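Local coordinates for protein histidine--tRNA ligase (Staphylococcus aureus, PDB 1QE0) that catalyses the ATP-dependent attachment of L-histidine to tRNA(His), yielding histidyl-tRNA(His), AMP and diphosphate, and works as a homodimer of the class II synthetase family, at residues 28-33 with 127-132; 268-273 with 278-283; 396-401 with 415-420. All coordinates share one frame; numbering follows the deposited sequence.

Interaction 1: residues 28-33 with 127-132; sequences ELMTFY and FGVEAI
Met30 reaches from the helix 28-33 to meet Phe127 and Val129 on the strand 127-132, and its sulfur carries most of the touch. Backbones stay well separated, with 9.1 Å between the CA atoms of Met30 and Val129, and the two segments together bury just 96 Å². Met30 SD lies 4.0 Å from Phe127 CZ. From Met30 SD to the centroid of the Phe127 ring is 5.4 Å, at 83° from the ring normal, which makes this a Met-aromatic contact at the ring edge. Beside the ring, Val129 CG1 stands 4.1 Å from Met30 SD. The bend at chi2 (-55°) sets the sulfur where it meets both the ring edge and the valine. This buried, wholly apolar side contrasts with the other side of the helix, where Glu28 faces solvent, while Thr31 and Phe32 lie at the dimer interface; Arg353 NE of the second subunit hydrogen-bonds to Phe32 O. Met146 of helix 137-153 touches both Met30 and Val129, and Tyr105 of strand 102-111 packs on Met30, Phe127 and Val129, so helices 13-33 and 137-153 lie together against the catalytic sheet, in which strand 123-132 runs between strands 102-111 and 302-309.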
ATOM      1  N   GLU A  28      -0.902  -9.814   1.414  1.00  8.48           N
ATOM      2  CA  GLU A  28      -1.251 -11.235   1.339  1.00  6.19           C
ATOM      3  C   GLU A  28      -0.922 -11.944   2.616  1.00  8.03           C
ATOM      4  O   GLU A  28      -1.726 -12.702   3.127  1.00 10.24           O
ATOM      5  CB  GLU A  28      -0.501 -11.925   0.233  1.00  4.97           C
ATOM      6  CG  GLU A  28      -0.811 -11.385  -1.129  1.00 20.91           C
ATOM      7  CD  GLU A  28      -0.139 -12.181  -2.218  1.00 28.26           C
ATOM      8  OE1 GLU A  28       0.358 -13.306  -1.918  1.00 32.33           O
ATOM      9  OE2 GLU A  28      -0.120 -11.682  -3.370  1.00 29.18           O
ATOM     10  N   LEU A  29       0.301 -11.760   3.092  1.00 10.66           N
ATOM     11  CA  LEU A  29       0.729 -12.370   4.342  1.00 10.83           C
ATOM     12  C   LEU A  29      -0.270 -11.977   5.455  1.00 14.06           C
ATOM     13  O   LEU A  29      -0.680 -12.833   6.240  1.00 20.23           O
ATOM     14  CB  LEU A  29       2.144 -11.901   4.729  1.00  8.84           C
ATOM     15  CG  LEU A  29       3.447 -12.656   4.422  1.00  3.59           C
ATOM     16  CD1 LEU A  29       3.199 -13.815   3.539  1.00  2.00           C
ATOM     17  CD2 LEU A  29       4.459 -11.728   3.811  1.00  3.56           C
ATOM     18  N   MET A  30      -0.712 -10.716   5.494  1.00 11.15           N
ATOM     19  CA  MET A  30      -1.649 -10.274   6.539  1.00  8.54           C
ATOM     20  C   MET A  30      -2.965 -11.026   6.448  1.00  5.82           C
ATOM     21  O   MET A  30      -3.681 -11.215   7.434  1.00  9.43           O
ATOM     22  CB  MET A  30      -1.900  -8.762   6.482  1.00  2.66           C
ATOM     23  CG  MET A  30      -0.664  -7.920   6.723  1.00  8.52           C
ATOM     24  SD  MET A  30       0.190  -8.295   8.259  1.00 12.98           S
ATOM     25  CE  MET A  30       1.391  -9.408   7.622  1.00  7.74           C
ATOM     26  N   THR A  31      -3.272 -11.456   5.247  1.00  3.84           N
ATOM     27  CA  THR A  31      -4.473 -12.204   4.970  1.00  2.19           C
ATOM     28  C   THR A  31      -4.447 -13.560   5.702  1.00  4.84           C
ATOM     29  O   THR A  31      -5.414 -13.962   6.345  1.00  3.97           O
ATOM     30  CB  THR A  31      -4.566 -12.318   3.464  1.00  2.00           C
ATOM     31  OG1 THR A  31      -5.375 -11.258   2.987  1.00  2.00           O
ATOM     32  CG2 THR A  31      -5.065 -13.627   3.004  1.00  8.50           C
ATOM     33  N   PHE A  32      -3.285 -14.201   5.693  1.00  8.45           N
ATOM     34  CA  PHE A  32      -3.087 -15.496   6.330  1.00  6.52           C
ATOM     35  C   PHE A  32      -3.144 -15.340   7.843  1.00  7.07           C
ATOM     36  O   PHE A  32      -3.585 -16.233   8.550  1.00 11.68           O
ATOM     37  CB  PHE A  32      -1.716 -16.080   5.936  1.00  5.04           C
ATOM     38  CG  PHE A  32      -1.460 -16.122   4.474  1.00  2.00           C
ATOM     39  CD1 PHE A  32      -0.179 -16.181   4.003  1.00  5.83           C
ATOM     40  CD2 PHE A  32      -2.497 -16.066   3.553  1.00 14.72           C
ATOM     41  CE1 PHE A  32       0.073 -16.174   2.612  1.00  6.98           C
ATOM     42  CE2 PHE A  32      -2.251 -16.058   2.168  1.00  9.63           C
ATOM     43  CZ  PHE A  32      -0.966 -16.114   1.708  1.00  2.00           C
ATOM     44  N   TYR A  33      -2.652 -14.215   8.339  1.00  8.78           N
ATOM     45  CA  TYR A  33      -2.623 -13.953   9.775  1.00  8.22           C
ATOM     46  C   TYR A  33      -3.897 -13.313  10.241  1.00  9.93           C
ATOM     47  O   TYR A  33      -4.122 -13.185  11.446  1.00 11.54           O
ATOM     48  CB  TYR A  33      -1.459 -13.048  10.122  1.00  2.00           C
ATOM     49  CG  TYR A  33      -0.140 -13.734   9.949  1.00  8.56           C
ATOM     50  CD1 TYR A  33       0.499 -14.302  11.050  1.00 10.51           C
ATOM     51  CD2 TYR A  33       0.444 -13.890   8.673  1.00  4.33           C
ATOM     52  CE1 TYR A  33       1.675 -15.030  10.902  1.00 13.98           C
ATOM     53  CE2 TYR A  33       1.628 -14.618   8.505  1.00  8.71           C
ATOM     54  CZ  TYR A  33       2.226 -15.196   9.630  1.00 14.85           C
ATOM     55  OH  TYR A  33       3.289 -16.043   9.504  1.00 12.85           O
ATOM     56  N   PHE A 127       5.731   0.342   7.739  1.00 10.43           N
ATOM     57  CA  PHE A 127       4.659  -0.651   7.727  1.00  9.17           C
ATOM     58  C   PHE A 127       4.620  -1.171   9.158  1.00  7.57           C
ATOM     59  O   PHE A 127       5.656  -1.207   9.806  1.00 11.33           O
ATOM     60  CB  PHE A 127       5.043  -1.788   6.765  1.00  5.69           C
ATOM     61  CG  PHE A 127       4.113  -2.977   6.808  1.00  7.29           C
ATOM     62  CD1 PHE A 127       3.079  -3.115   5.873  1.00  8.03           C
ATOM     63  CD2 PHE A 127       4.271  -3.967   7.777  1.00  4.82           C
ATOM     64  CE1 PHE A 127       2.222  -4.217   5.915  1.00  2.00           C
ATOM     65  CE2 PHE A 127       3.420  -5.075   7.825  1.00  2.00           C
ATOM     66  CZ  PHE A 127       2.400  -5.194   6.894  1.00  4.94           C
ATOM     67  N   GLY A 128       3.451  -1.541   9.666  1.00  5.91           N
ATOM     68  CA  GLY A 128       3.365  -2.060  11.029  1.00  4.00           C
ATOM     69  C   GLY A 128       2.066  -2.798  11.372  1.00  5.89           C
ATOM     70  O   GLY A 128       1.078  -2.716  10.616  1.00  7.36           O
ATOM     71  N   VAL A 129       2.080  -3.591  12.443  1.00  2.00           N
ATOM     72  CA  VAL A 129       0.876  -4.285  12.892  1.00  2.72           C
ATOM     73  C   VAL A 129       0.669  -4.000  14.362  1.00  2.64           C
ATOM     74  O   VAL A 129       1.609  -3.679  15.070  1.00  3.51           O
ATOM     75  CB  VAL A 129       0.909  -5.806  12.720  1.00  2.07           C
ATOM     76  CG1 VAL A 129       1.591  -6.157  11.463  1.00  2.00           C
ATOM     77  CG2 VAL A 129       1.486  -6.506  13.958  1.00  2.00           C
ATOM     78  N   GLU A 130      -0.569  -4.128  14.812  1.00  7.62           N
ATOM     79  CA  GLU A 130      -0.935  -3.901  16.206  1.00  6.51           C
ATOM     80  C   GLU A 130      -2.025  -4.883  16.540  1.00  5.88           C
ATOM     81  O   GLU A 130      -3.018  -4.961  15.825  1.00  8.04           O
ATOM     82  CB  GLU A 130      -1.559  -2.526  16.408  1.00  9.15           C
ATOM     83  CG  GLU A 130      -0.685  -1.354  16.139  1.00 19.59           C
ATOM     84  CD  GLU A 130       0.370  -1.207  17.178  1.00 25.21           C
ATOM     85  OE1 GLU A 130       1.441  -0.642  16.847  1.00 25.56           O
ATOM     86  OE2 GLU A 130       0.121  -1.659  18.319  1.00 24.93           O
ATOM     87  N   ALA A 131      -1.814  -5.683  17.572  1.00  5.39           N
ATOM     88  CA  ALA A 131      -2.828  -6.606  18.021  1.00  4.94           C
ATOM     89  C   ALA A 131      -3.193  -6.023  19.398  1.00  6.53           C
ATOM     90  O   ALA A 131      -2.332  -5.915  20.267  1.00 10.82           O
ATOM     91  CB  ALA A 131      -2.241  -7.991  18.143  1.00  2.12           C
ATOM     92  N   ILE A 132      -4.414  -5.529  19.570  1.00  6.38           N
ATOM     93  CA  ILE A 132      -4.825  -4.964  20.864  1.00  6.98           C
ATOM     94  C   ILE A 132      -6.015  -5.733  21.499  1.00 11.79           C
ATOM     95  O   ILE A 132      -6.934  -6.190  20.815  1.00 16.68           O
ATOM     96  CB  ILE A 132      -5.194  -3.478  20.724  1.00  2.00           C
ATOM     97  CG1 ILE A 132      -4.192  -2.760  19.836  1.00  2.00           C
ATOM     98  CG2 ILE A 132      -5.182  -2.770  22.069  1.00  2.00           C
ATOM     99  CD1 ILE A 132      -4.757  -1.459  19.220  1.00  2.00           C
TER

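Interaction 2: residues 268-273 with 278-283; sequences ELMMDN and GAITTL
Met271 and Thr281 form the hydrogen-bonded pair at the middle of this antiparallel contact. Met271 N gives Thr281 O a nearly straight bond (2.9 Å, 174° at the hydrogen), and Thr281 N returns one to Met271 O at 3.1 Å. Flanking them, Met270 with Thr282 and Asp272 with Ile280 are non-hydrogen-bonded pairs. Two further backbone bonds, Leu283 N to Leu269 O and Asn273 N to Ala279 O, extend the pairing at either end. The short strand axes make 143°, well short of exact antiparallel.

The side chain of Met271 can be traced outward. Met271 CB packs on the fork of Leu283, 3.6 Å from CD2 and 3.8 Å from CD1. CG and SD then swing clear of that leucine, and the bends at chi2 (97°) and chi3 together bring Met271 CE back to 3.4 Å from Leu283 CD2. The methionine thus curls round one methyl of its diagonal neighbour, with Leu159 of strand 159-165 and Ala316 of helix 310-319 among its other neighbours.

The face bearing Met270, Asp272, Ile280 and Thr282 is less buried. There Met270 and Thr282 lie side by side, the methionine CE beside the threonine, and Ile280 CD1 sits 3.6 Å from Asp272 OD2, whose partner oxygen OD1 forms a salt bridge with Lys160. Four backbone bonds between successive antiparallel strands, 265-272 and 280-290, joined by the seven-residue connection 273-279, identify a beta hairpin within the largely antiparallel sheet of the class II synthetase catalytic domain.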
ATOM      1  N   GLU A 268      13.652  -7.490  18.354  1.00 11.84           N
ATOM      2  CA  GLU A 268      14.287  -6.771  17.281  1.00  9.80           C
ATOM      3  C   GLU A 268      14.744  -7.845  16.337  1.00 13.74           C
ATOM      4  O   GLU A 268      15.221  -8.879  16.800  1.00 13.96           O
ATOM      5  CB  GLU A 268      15.472  -6.030  17.827  1.00  6.81           C
ATOM      6  CG  GLU A 268      15.324  -4.575  17.590  1.00 25.93           C
ATOM      7  CD  GLU A 268      16.422  -3.757  18.213  1.00 34.21           C
ATOM      8  OE1 GLU A 268      16.090  -2.680  18.762  1.00 41.40           O
ATOM      9  OE2 GLU A 268      17.606  -4.173  18.144  1.00 38.26           O
ATOM     10  N   LEU A 269      14.470  -7.680  15.042  1.00 15.09           N
ATOM     11  CA  LEU A 269      14.879  -8.659  14.037  1.00 13.79           C
ATOM     12  C   LEU A 269      16.108  -8.020  13.458  1.00 19.42           C
ATOM     13  O   LEU A 269      16.119  -6.806  13.195  1.00 20.28           O
ATOM     14  CB  LEU A 269      13.848  -8.813  12.919  1.00  6.51           C
ATOM     15  CG  LEU A 269      13.732 -10.205  12.276  1.00  8.01           C
ATOM     16  CD1 LEU A 269      12.961 -10.173  11.018  1.00  3.08           C
ATOM     17  CD2 LEU A 269      15.053 -10.775  11.979  1.00 10.39           C
ATOM     18  N   MET A 270      17.175  -8.791  13.314  1.00 22.83           N
ATOM     19  CA  MET A 270      18.360  -8.188  12.751  1.00 24.06           C
ATOM     20  C   MET A 270      19.016  -8.963  11.634  1.00 23.35           C
ATOM     21  O   MET A 270      18.795 -10.163  11.449  1.00 17.60           O
ATOM     22  CB  MET A 270      19.358  -7.732  13.830  1.00 27.21           C
ATOM     23  CG  MET A 270      18.965  -8.039  15.263  1.00 25.56           C
ATOM     24  SD  MET A 270      19.832  -6.974  16.416  1.00 23.74           S
ATOM     25  CE  MET A 270      19.162  -5.422  15.948  1.00 25.67           C
ATOM     26  N   MET A 271      19.675  -8.175  10.795  1.00 28.66           N
ATOM     27  CA  MET A 271      20.364  -8.617   9.608  1.00 31.43           C
ATOM     28  C   MET A 271      21.837  -8.467   9.821  1.00 32.21           C
ATOM     29  O   MET A 271      22.339  -7.396  10.208  1.00 27.26           O
ATOM     30  CB  MET A 271      19.918  -7.729   8.432  1.00 39.52           C
ATOM     31  CG  MET A 271      20.861  -7.587   7.225  1.00 40.32           C
ATOM     32  SD  MET A 271      20.480  -8.692   5.835  1.00 45.37           S
ATOM     33  CE  MET A 271      18.810  -9.106   6.150  1.00 46.15           C
ATOM     34  N   ASP A 272      22.511  -9.583   9.632  1.00 36.26           N
ATOM     35  CA  ASP A 272      23.946  -9.624   9.733  1.00 42.13           C
ATOM     36  C   ASP A 272      24.386  -9.395   8.290  1.00 43.51           C
ATOM     37  O   ASP A 272      24.141 -10.246   7.417  1.00 44.31           O
ATOM     38  CB  ASP A 272      24.418 -11.017  10.185  1.00 46.53           C
ATOM     39  CG  ASP A 272      24.076 -11.325  11.632  1.00 47.50           C
ATOM     40  OD1 ASP A 272      23.634 -12.472  11.902  1.00 50.06           O
ATOM     41  OD2 ASP A 272      24.282 -10.434  12.489  1.00 47.71           O
ATOM     42  N   ASN A 273      24.932  -8.218   8.009  1.00 43.14           N
ATOM     43  CA  ASN A 273      25.414  -7.945   6.666  1.00 45.48           C
ATOM     44  C   ASN A 273      26.590  -6.984   6.673  1.00 45.90           C
ATOM     45  O   ASN A 273      26.422  -5.793   6.918  1.00 47.12           O
ATOM     46  CB  ASN A 273      24.299  -7.436   5.757  1.00 46.65           C
ATOM     47  CG  ASN A 273      24.646  -7.582   4.288  1.00 46.52           C
ATOM     48  OD1 ASN A 273      25.546  -6.886   3.786  1.00 46.81           O
ATOM     49  ND2 ASN A 273      23.959  -8.503   3.590  1.00 35.54           N
ATOM     50  N   GLY A 278      28.821  -0.878  10.473  1.00 51.76           N
ATOM     51  CA  GLY A 278      28.982  -1.689  11.663  1.00 48.03           C
ATOM     52  C   GLY A 278      28.557  -3.116  11.400  1.00 43.64           C
ATOM     53  O   GLY A 278      28.413  -3.900  12.318  1.00 45.05           O
ATOM     54  N   ALA A 279      28.336  -3.442  10.137  1.00 42.58           N
ATOM     55  CA  ALA A 279      27.945  -4.786   9.722  1.00 43.91           C
ATOM     56  C   ALA A 279      26.553  -5.278  10.133  1.00 44.85           C
ATOM     57  O   ALA A 279      26.042  -6.241   9.542  1.00 47.66           O
ATOM     58  CB  ALA A 279      29.001  -5.809  10.150  1.00 36.54           C
ATOM     59  N   ILE A 280      25.934  -4.664  11.136  1.00 40.83           N
ATOM     60  CA  ILE A 280      24.630  -5.146  11.544  1.00 37.22           C
ATOM     61  C   ILE A 280      23.604  -4.059  11.422  1.00 36.76           C
ATOM     62  O   ILE A 280      23.935  -2.862  11.521  1.00 35.26           O
ATOM     63  CB  ILE A 280      24.660  -5.726  12.982  1.00 36.52           C
ATOM     64  CG1 ILE A 280      23.427  -6.571  13.238  1.00 36.21           C
ATOM     65  CG2 ILE A 280      24.743  -4.637  14.018  1.00 36.75           C
ATOM     66  CD1 ILE A 280      23.600  -7.513  14.400  1.00 41.69           C
ATOM     67  N   THR A 281      22.371  -4.479  11.140  1.00 34.79           N
ATOM     68  CA  THR A 281      21.242  -3.561  11.011  1.00 31.49           C
ATOM     69  C   THR A 281      20.001  -4.187  11.599  1.00 27.44           C
ATOM     70  O   THR A 281      19.805  -5.408  11.563  1.00 25.48           O
ATOM     71  CB  THR A 281      20.938  -3.146   9.515  1.00 29.37           C
ATOM     72  OG1 THR A 281      22.014  -2.364   9.007  1.00 35.02           O
ATOM     73  CG2 THR A 281      19.685  -2.278   9.418  1.00 26.66           C
ATOM     74  N   THR A 282      19.181  -3.326  12.173  1.00 21.55           N
ATOM     75  CA  THR A 282      17.931  -3.740  12.746  1.00 19.72           C
ATOM     76  C   THR A 282      16.953  -3.555  11.613  1.00 18.94           C
ATOM     77  O   THR A 282      16.817  -2.461  11.070  1.00 16.87           O
ATOM     78  CB  THR A 282      17.530  -2.805  13.841  1.00 18.44           C
ATOM     79  OG1 THR A 282      18.666  -2.564  14.669  1.00 26.00           O
ATOM     80  CG2 THR A 282      16.422  -3.402  14.652  1.00 16.63           C
ATOM     81  N   LEU A 283      16.333  -4.644  11.205  1.00 18.10           N
ATOM     82  CA  LEU A 283      15.366  -4.596  10.135  1.00 17.89           C
ATOM     83  C   LEU A 283      13.968  -4.158  10.661  1.00 18.82           C
ATOM     84  O   LEU A 283      13.300  -3.286  10.080  1.00 16.02           O
ATOM     85  CB  LEU A 283      15.305  -5.992   9.511  1.00 16.24           C
ATOM     86  CG  LEU A 283      15.899  -6.206   8.128  1.00 13.09           C
ATOM     87  CD1 LEU A 283      17.031  -5.269   7.900  1.00 15.57           C
ATOM     88  CD2 LEU A 283      16.340  -7.630   7.992  1.00 14.45           C
TER

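Interaction 3: residues 396-401 with 415-420; sequences IDVKNM and VEYFKK
Val398 projects from strand 396-400 towards Tyr417 and Phe418 on the C-terminal helix 413-419, a helix-on-sheet contact inside the alpha/beta anticodon-binding domain. Of the 107 Å² buried between the two segments, Val398 supplies 60 Å², while Tyr417 and Phe418 add 24 and 23 Å². With the CA atoms of Val398 and Tyr417 10.0 Å apart, side chains alone bridge the gap. The valine divides its methyls between the rings. Val398 CG2 approaches Tyr417 CE1 at 4.2 Å, a looser touch, while CG1 is given to Phe418. With chi1 at -179° the Tyr417 ring extends off the helix to reach the valine; its hydroxyl passes on to hydrogen-bond with Glu407 OE1 on the neighbouring strand 406-409. The CA-CB bond of Phe418 is not aimed at the strand, yet its ring end comes in close to the valine. Phe382 of strand 382-386 meets that ring edge-to-face and also touches Val398, so the valine stands among residues of its own sheet as well as the helix. At the phenylalanine the approach is to the ring edge, near its plane: Val398 CG1 lies 3.6 Å from both CZ and CE2 of Phe418, facing the bond between them.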
ATOM      1  N   ILE A 396       0.204 -12.092 -40.120  1.00 33.41           N
ATOM      2  CA  ILE A 396       1.450 -11.437 -39.712  1.00 32.91           C
ATOM      3  C   ILE A 396       2.387 -12.450 -39.081  1.00 30.89           C
ATOM      4  O   ILE A 396       1.988 -13.555 -38.708  1.00 27.33           O
ATOM      5  CB  ILE A 396       1.267 -10.264 -38.679  1.00 30.65           C
ATOM      6  CG1 ILE A 396       0.093 -10.508 -37.739  1.00 32.54           C
ATOM      7  CG2 ILE A 396       1.179  -8.943 -39.363  1.00 34.68           C
ATOM      8  CD1 ILE A 396       0.357 -11.599 -36.722  1.00 33.04           C
ATOM      9  N   ASP A 397       3.651 -12.074 -39.030  1.00 32.59           N
ATOM     10  CA  ASP A 397       4.664 -12.894 -38.425  1.00 32.93           C
ATOM     11  C   ASP A 397       4.891 -12.276 -37.061  1.00 30.01           C
ATOM     12  O   ASP A 397       5.168 -11.084 -36.946  1.00 30.88           O
ATOM     13  CB  ASP A 397       5.958 -12.855 -39.255  1.00 38.25           C
ATOM     14  CG  ASP A 397       5.919 -13.789 -40.460  1.00 40.57           C
ATOM     15  OD1 ASP A 397       6.805 -14.676 -40.587  1.00 41.49           O
ATOM     16  OD2 ASP A 397       4.984 -13.647 -41.274  1.00 46.02           O
ATOM     17  N   VAL A 398       4.653 -13.067 -36.034  1.00 27.87           N
ATOM     18  CA  VAL A 398       4.853 -12.651 -34.659  1.00 31.39           C
ATOM     19  C   VAL A 398       6.264 -13.095 -34.231  1.00 32.21           C
ATOM     20  O   VAL A 398       6.498 -14.277 -33.954  1.00 35.09           O
ATOM     21  CB  VAL A 398       3.806 -13.302 -33.767  1.00 30.89           C
ATOM     22  CG1 VAL A 398       3.911 -12.753 -32.351  1.00 33.70           C
ATOM     23  CG2 VAL A 398       2.421 -13.075 -34.349  1.00 29.46           C
ATOM     24  N   LYS A 399       7.208 -12.157 -34.217  1.00 30.43           N
ATOM     25  CA  LYS A 399       8.585 -12.472 -33.869  1.00 30.50           C
ATOM     26  C   LYS A 399       8.869 -12.441 -32.383  1.00 30.02           C
ATOM     27  O   LYS A 399       8.677 -11.403 -31.744  1.00 30.59           O
ATOM     28  CB  LYS A 399       9.550 -11.503 -34.565  1.00 34.38           C
ATOM     29  CG  LYS A 399      11.023 -11.704 -34.180  1.00 42.51           C
ATOM     30  CD  LYS A 399      11.921 -10.545 -34.638  1.00 48.23           C
ATOM     31  CE  LYS A 399      13.396 -10.664 -34.151  1.00 54.56           C
ATOM     32  NZ  LYS A 399      14.220 -11.763 -34.798  1.00 58.28           N
ATOM     33  N   ASN A 400       9.332 -13.575 -31.847  1.00 27.44           N
ATOM     34  CA  ASN A 400       9.721 -13.701 -30.443  1.00 22.51           C
ATOM     35  C   ASN A 400      10.989 -12.881 -30.376  1.00 22.69           C
ATOM     36  O   ASN A 400      11.971 -13.232 -31.012  1.00 25.78           O
ATOM     37  CB  ASN A 400      10.058 -15.148 -30.125  1.00 19.90           C
ATOM     38  CG  ASN A 400      10.654 -15.322 -28.752  1.00 23.37           C
ATOM     39  OD1 ASN A 400      11.595 -14.637 -28.364  1.00 23.66           O
ATOM     40  ND2 ASN A 400      10.116 -16.262 -28.008  1.00 29.54           N
ATOM     41  N   MET A 401      10.998 -11.813 -29.601  1.00 21.03           N
ATOM     42  CA  MET A 401      12.167 -10.956 -29.539  1.00 23.57           C
ATOM     43  C   MET A 401      13.420 -11.523 -28.906  1.00 27.58           C
ATOM     44  O   MET A 401      14.483 -10.910 -29.012  1.00 31.07           O
ATOM     45  CB  MET A 401      11.825  -9.637 -28.870  1.00 24.33           C
ATOM     46  CG  MET A 401      10.830  -8.830 -29.667  1.00 35.01           C
ATOM     47  SD  MET A 401      11.555  -8.089 -31.131  1.00 37.07           S
ATOM     48  CE  MET A 401      12.340  -6.645 -30.350  1.00 23.11           C
ATOM     49  N   VAL A 415      -5.459 -11.322 -30.915  1.00 24.74           N
ATOM     50  CA  VAL A 415      -5.898 -11.238 -29.523  1.00 28.66           C
ATOM     51  C   VAL A 415      -5.957 -12.629 -28.906  1.00 28.82           C
ATOM     52  O   VAL A 415      -5.424 -12.870 -27.841  1.00 26.44           O
ATOM     53  CB  VAL A 415      -7.267 -10.493 -29.268  1.00 31.09           C
ATOM     54  CG1 VAL A 415      -7.019  -9.286 -28.452  1.00 37.30           C
ATOM     55  CG2 VAL A 415      -7.964 -10.016 -30.565  1.00 37.74           C
ATOM     56  N   GLU A 416      -6.590 -13.540 -29.640  1.00 35.62           N
ATOM     57  CA  GLU A 416      -6.770 -14.948 -29.267  1.00 37.62           C
ATOM     58  C   GLU A 416      -5.469 -15.630 -28.923  1.00 34.10           C
ATOM     59  O   GLU A 416      -5.391 -16.456 -28.006  1.00 34.41           O
ATOM     60  CB  GLU A 416      -7.268 -15.720 -30.496  1.00 44.88           C
ATOM     61  CG  GLU A 416      -8.737 -15.933 -30.614  1.00 60.94           C
ATOM     62  CD  GLU A 416      -9.360 -16.649 -29.405  1.00 71.74           C
ATOM     63  OE1 GLU A 416     -10.128 -17.618 -29.677  1.00 79.35           O
ATOM     64  OE2 GLU A 416      -9.155 -16.207 -28.217  1.00 72.91           O
ATOM     65  N   TYR A 417      -4.510 -15.436 -29.809  1.00 33.13           N
ATOM     66  CA  TYR A 417      -3.193 -16.031 -29.751  1.00 31.85           C
ATOM     67  C   TYR A 417      -2.359 -15.528 -28.610  1.00 30.99           C
ATOM     68  O   TYR A 417      -1.440 -16.219 -28.177  1.00 31.96           O
ATOM     69  CB  TYR A 417      -2.510 -15.748 -31.073  1.00 32.48           C
ATOM     70  CG  TYR A 417      -1.114 -16.307 -31.246  1.00 35.56           C
ATOM     71  CD1 TYR A 417      -0.030 -15.453 -31.285  1.00 37.97           C
ATOM     72  CD2 TYR A 417      -0.911 -17.678 -31.426  1.00 34.78           C
ATOM     73  CE1 TYR A 417       1.259 -15.938 -31.491  1.00 44.46           C
ATOM     74  CE2 TYR A 417       0.378 -18.210 -31.643  1.00 38.06           C
ATOM     75  CZ  TYR A 417       1.464 -17.324 -31.676  1.00 45.81           C
ATOM     76  OH  TYR A 417       2.764 -17.762 -31.858  1.00 50.66           O
ATOM     77  N   PHE A 418      -2.531 -14.260 -28.266  1.00 31.14           N
ATOM     78  CA  PHE A 418      -1.789 -13.704 -27.172  1.00 29.69           C
ATOM     79  C   PHE A 418      -2.521 -13.986 -25.896  1.00 29.20           C
ATOM     80  O   PHE A 418      -1.904 -14.289 -24.902  1.00 31.60           O
ATOM     81  CB  PHE A 418      -1.468 -12.234 -27.375  1.00 23.80           C
ATOM     82  CG  PHE A 418      -0.154 -12.005 -28.069  1.00 24.36           C
ATOM     83  CD1 PHE A 418       1.000 -11.760 -27.335  1.00 22.26           C
ATOM     84  CD2 PHE A 418      -0.056 -12.072 -29.453  1.00 23.49           C
ATOM     85  CE1 PHE A 418       2.226 -11.582 -27.970  1.00 20.66           C
ATOM     86  CE2 PHE A 418       1.190 -11.891 -30.091  1.00 21.65           C
ATOM     87  CZ  PHE A 418       2.317 -11.651 -29.348  1.00 19.66           C
ATOM     88  N   LYS A 419      -3.842 -13.992 -25.972  1.00 30.27           N
ATOM     89  CA  LYS A 419      -4.640 -14.272 -24.795  1.00 30.54           C
ATOM     90  C   LYS A 419      -4.153 -15.625 -24.317  1.00 34.40           C
ATOM     91  O   LYS A 419      -3.502 -15.709 -23.285  1.00 36.16           O
ATOM     92  CB  LYS A 419      -6.088 -14.345 -25.177  1.00 28.44           C
ATOM     93  CG  LYS A 419      -7.018 -14.091 -24.035  1.00 32.23           C
ATOM     94  CD  LYS A 419      -8.407 -13.952 -24.576  1.00 36.52           C
ATOM     95  CE  LYS A 419      -9.452 -13.875 -23.486  1.00 42.20           C
ATOM     96  NZ  LYS A 419     -10.721 -14.497 -24.026  1.00 47.86           N
ATOM     97  N   LYS A 420      -4.384 -16.661 -25.110  1.00 43.16           N
ATOM     98  CA  LYS A 420      -3.942 -18.024 -24.786  1.00 47.92           C
ATOM     99  C   LYS A 420      -2.400 -18.122 -24.846  1.00 52.06           C
ATOM    100  O   LYS A 420      -1.759 -18.591 -23.864  1.00 55.11           O
ATOM    101  CB  LYS A 420      -4.558 -19.026 -25.794  1.00 45.16           C
ATOM    102  CG  LYS A 420      -6.068 -19.140 -25.701  1.00 43.42           C
ATOM    103  CD  LYS A 420      -6.530 -20.493 -25.175  1.00 46.53           C
ATOM    104  CE  LYS A 420      -5.465 -21.264 -24.405  1.00 45.76           C
ATOM    105  NZ  LYS A 420      -5.091 -20.623 -23.103  1.00 45.99           N
ATOM    106  OXT LYS A 420      -1.822 -17.752 -25.895  1.00 57.45           O
TER

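In the fold
Interactions 1 and 2 belong to one catalytic domain and share its large sheet, with centres about 22 Å apart and nearest atoms about 8 Å apart, while interaction 3 lies in the anticodon-binding domain, its centre 41 and 47 Å from theirs. Interaction 1 is buried; the other two are partly buried. Chemistry follows geometry: interaction 2 joins adjacent strands, buries 525 Å² and is held chiefly by backbone hydrogen bonds, with side-chain packing added, whereas interactions 1 and 3 each lay a helix on a sheet, bury about a fifth as much and meet through carbon and sulfur contacts, without hydrogen bonds between segments. Sulfur meets a ring edge in one, valine methyls two rings in the other.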